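Local coordinates for amine oxidase (PDB 3PGB) that oxidises primary amines as a copper- and topaquinone-dependent amine oxidase, at the interface of chains A and B. Numbering follows the deposited sequence. Chains: chain A/B, Putative uncharacterized protein.

Contact 1: the interface of chains A and B. Residues chain A 416, 419, 767, 770-771; chain B 737, 739, 749.
The short helix 767-770 of chain A, continued by the loop residue A:Trp771, and the loop carrying A:Leu416 and A:Tyr419 lie against strands 736-742 and 748-750 of chain B. Both chains belong to the copper/topaquinone oxidase family, whose members are typically homodimers, so this patch is probably part of the biological interface. It is an apolar contact in which side chains from a helix end and a loop settle on three strand valines.

A:Leu770 occupies the middle. Its CG stands anti to the carbonyl carbon (chi1 -84°), and the CD2 branch points at B:Val737, the two side chains meeting tip to tip. CD2 of A:Leu770 comes 3.2 Å from CG2 of B:Val737, a tight approach. On another flank, CG2 of B:Val739 packs obliquely against CB and CG of A:Leu770, while CG1 of B:Val749 lies 4.0 Å from A:Leu770 CD2. One leucine thereby touches all three valines.

The indole of A:Trp771 offers a face to B:Val749. Methyl CG2 of B:Val749 sits 3.4 Å from the centroid of the five-membered ring of A:Trp771 and almost as near that of the six-membered ring, evidence for a CH-pi contact over the fused bond. Chain A hides 66 Å² of the surface of B:Val749: its CG1, anti to the backbone N (chi1 -179°), goes to the leucine, leaving CG2 for the indole.

B:Val737 likewise divides its methyls. CG2 serves A:Leu770, whereas CG1 lies over the face of the A:Tyr419 ring, 4.0 Å from its centroid. The same CG1 of B:Val737 is 3.7 Å from CD1 of A:Leu416, an end-on meeting. The other branch of that leucine, CD2, runs alongside B:Val739 in the opposite direction, with CD2 of A:Leu416 3.8 Å from CG2 of B:Val739.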
# COMPACT_ATOMS: atom_id res chain seq x y z
N LEU A 416 10.63 -10.84 18.93
CA LEU A 416 12.08 -10.86 18.80
C LEU A 416 12.54 -9.43 18.57
O LEU A 416 12.22 -8.81 17.55
CB LEU A 416 12.54 -11.75 17.65
CG LEU A 416 12.25 -13.25 17.78
CD1 LEU A 416 12.99 -14.02 16.70
CD2 LEU A 416 12.64 -13.79 19.16
N TYR A 419 13.97 -7.49 15.27
CA TYR A 419 13.45 -8.18 14.10
C TYR A 419 11.96 -7.88 13.89
O TYR A 419 11.58 -7.35 12.86
CB TYR A 419 13.72 -9.69 14.20
CG TYR A 419 15.18 -10.02 13.95
CD1 TYR A 419 16.15 -9.74 14.90
CD2 TYR A 419 15.59 -10.60 12.75
CE1 TYR A 419 17.49 -10.03 14.68
CE2 TYR A 419 16.93 -10.90 12.52
CZ TYR A 419 17.87 -10.61 13.49
OH TYR A 419 19.20 -10.88 13.29
N GLU A 767 21.21 -9.75 18.22
CA GLU A 767 21.09 -11.16 18.60
C GLU A 767 21.48 -11.45 20.05
O GLU A 767 20.95 -12.38 20.66
CB GLU A 767 21.94 -12.03 17.66
N LEU A 770 18.52 -11.52 22.23
CA LEU A 770 17.70 -12.70 22.01
C LEU A 770 17.91 -13.77 23.08
O LEU A 770 16.98 -14.50 23.40
CB LEU A 770 17.94 -13.29 20.61
CG LEU A 770 17.15 -12.67 19.46
CD1 LEU A 770 17.15 -11.13 19.47
CD2 LEU A 770 17.70 -13.20 18.14
N TRP A 771 19.12 -13.86 23.63
CA TRP A 771 19.41 -14.84 24.69
C TRP A 771 18.57 -14.61 25.95
O TRP A 771 18.35 -15.54 26.72
CB TRP A 771 20.90 -14.85 25.06
CG TRP A 771 21.74 -15.58 24.07
CD1 TRP A 771 22.47 -15.03 23.06
CD2 TRP A 771 21.93 -16.99 23.99
NE1 TRP A 771 23.11 -16.02 22.35
CE2 TRP A 771 22.79 -17.24 22.90
CE3 TRP A 771 21.46 -18.08 24.73
CZ2 TRP A 771 23.19 -18.52 22.53
CZ3 TRP A 771 21.86 -19.36 24.37
CH2 TRP A 771 22.72 -19.57 23.28
N VAL B 737 16.99 -15.29 12.05
CA VAL B 737 17.35 -15.82 13.36
C VAL B 737 16.32 -16.85 13.85
O VAL B 737 15.17 -16.81 13.44
CB VAL B 737 17.47 -14.67 14.39
CG1 VAL B 737 16.10 -14.12 14.75
CG2 VAL B 737 18.18 -15.15 15.62
N VAL B 739 15.33 -18.43 17.72
CA VAL B 739 15.51 -18.60 19.16
C VAL B 739 14.70 -19.79 19.65
O VAL B 739 13.48 -19.81 19.50
CB VAL B 739 15.04 -17.36 19.94
CG1 VAL B 739 15.43 -17.50 21.41
CG2 VAL B 739 15.62 -16.09 19.33
N VAL B 749 20.44 -19.77 20.19
CA VAL B 749 20.18 -18.66 19.27
C VAL B 749 20.98 -18.87 17.99
O VAL B 749 22.19 -18.63 17.96
CB VAL B 749 20.57 -17.30 19.87
CG1 VAL B 749 20.25 -16.18 18.88
CG2 VAL B 749 19.86 -17.07 21.19

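Contact 2: the interface of chains A and B. Residues chain A 556-558, 574, 594, 596; chain B 628-630.
B:Thr628, in a loop of chain B, buries 81 Å² against strands 548-562 and 570-580 of chain A in this copper amine oxidase. Because the family is typically dimeric, the loop-on-strand packing probably belongs to the biological subunit interface.

With OG1 beside the backbone N (chi1 -59°), methyl CG2 of B:Thr628 is left anti to that N and directed at the strand: it lies 3.8 Å from CD of A:Pro558 and is also near CG1 of A:Val556. The threonine crosses both side chains at about a right angle. A:Met574 comes in across CB of the threonine, with its sulfur SD 3.7 Å from CB of B:Thr628. The methionine chain is extended beyond CG, and the same sulfur is 3.9 Å from CG2 of B:Val629, thus bridging consecutive loop residues.

A:Pro558, with 53 Å² hidden, receives B:Leu630 on its CB and CG atoms. The leucine crosses the ring obliquely, its CD1 4.0 Å from CG of A:Pro558.

A water supplies a polar link beside this apolar packing. Water 1 O is 2.7 Å from the backbone O of B:Thr628. The same water 1 O is 2.9 Å from the amide oxygen OE1 of A:Gln596. In the second shell, ND2 of A:Asn594 donates a hydrogen bond to OE1 of A:Gln596 (3.1 Å), nearly straight (169° at H), with the donor N tilted 20° from the carbonyl plane of A:Gln596, which should help position the oxygen for the water.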
# COMPACT_ATOMS: atom_id res chain seq x y z
N VAL A 556 -16.06 10.61 -7.69
CA VAL A 556 -15.60 11.25 -8.92
C VAL A 556 -16.19 10.45 -10.06
O VAL A 556 -15.89 9.27 -10.21
CB VAL A 556 -14.06 11.27 -9.00
CG1 VAL A 556 -13.60 11.95 -10.28
CG2 VAL A 556 -13.47 11.99 -7.80
N VAL A 557 -17.05 11.09 -10.85
CA VAL A 557 -17.82 10.39 -11.89
C VAL A 557 -17.85 11.17 -13.21
O VAL A 557 -17.79 12.39 -13.21
CB VAL A 557 -19.28 10.14 -11.42
CG1 VAL A 557 -19.28 9.22 -10.20
CG2 VAL A 557 -20.00 11.44 -11.11
N PRO A 558 -17.93 10.44 -14.34
CA PRO A 558 -17.94 11.09 -15.65
C PRO A 558 -19.27 11.75 -15.99
O PRO A 558 -20.33 11.27 -15.59
CB PRO A 558 -17.66 9.93 -16.61
CG PRO A 558 -18.13 8.72 -15.89
CD PRO A 558 -17.89 8.97 -14.45
N MET A 574 -15.70 15.41 -15.98
CA MET A 574 -16.07 14.67 -14.78
C MET A 574 -16.51 15.64 -13.70
O MET A 574 -16.35 16.84 -13.84
CB MET A 574 -14.92 13.78 -14.29
CG MET A 574 -13.66 14.52 -13.83
SD MET A 574 -12.33 13.37 -13.37
CE MET A 574 -10.94 14.47 -13.11
N ASN A 594 -12.74 1.45 -9.87
CA ASN A 594 -11.70 2.45 -10.15
C ASN A 594 -11.46 3.43 -8.99
O ASN A 594 -11.09 4.58 -9.21
CB ASN A 594 -12.05 3.21 -11.45
CG ASN A 594 -10.88 4.01 -12.01
OD1 ASN A 594 -9.73 3.59 -11.94
ND2 ASN A 594 -11.18 5.18 -12.57
N GLN A 596 -13.38 5.21 -7.36
CA GLN A 596 -14.04 6.46 -7.74
C GLN A 596 -14.83 7.13 -6.62
O GLN A 596 -15.12 8.32 -6.71
CB GLN A 596 -14.94 6.26 -8.98
CG GLN A 596 -14.18 6.51 -10.30
CD GLN A 596 -14.89 5.98 -11.56
OE1 GLN A 596 -14.25 5.77 -12.60
NE2 GLN A 596 -16.21 5.78 -11.46
N THR B 628 -10.90 8.83 -15.24
CA THR B 628 -12.35 8.79 -15.00
C THR B 628 -13.10 9.20 -16.26
O THR B 628 -14.06 8.54 -16.66
CB THR B 628 -12.75 9.78 -13.88
OG1 THR B 628 -12.06 9.45 -12.67
CG2 THR B 628 -14.26 9.76 -13.63
N VAL B 629 -12.64 10.29 -16.87
CA VAL B 629 -13.33 10.90 -18.00
C VAL B 629 -13.40 9.93 -19.18
O VAL B 629 -12.39 9.35 -19.57
CB VAL B 629 -12.61 12.20 -18.46
CG1 VAL B 629 -13.43 12.92 -19.52
CG2 VAL B 629 -12.35 13.13 -17.27
N LEU B 630 -14.60 9.75 -19.72
CA LEU B 630 -14.82 8.88 -20.87
C LEU B 630 -14.84 9.74 -22.12
O LEU B 630 -15.50 10.78 -22.15
CB LEU B 630 -16.16 8.15 -20.72
CG LEU B 630 -16.35 7.27 -19.48
CD1 LEU B 630 -17.80 6.79 -19.42
CD2 LEU B 630 -15.38 6.10 -19.49
O HOH W 1 -14.72 6.18 -15.40

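The C-alpha centres of contact 1 and contact 2 lie about 51 Å apart, and the two share no residue or secondary-structure element. In the copies given, chain B provides the strands of contact 1 and chain A those of contact 2; two-fold symmetry adds twins with the chains exchanged, so each subunit plays both parts and the subunits are joined at widely separated places. The centres are about 25 Å (contact 1) and 38 Å (contact 2) from the predicted catalytic base A:Asp403. Neither patch lies at that subunit's active site; their evident part is in assembly, and the structure alone shows no effect on catalysis.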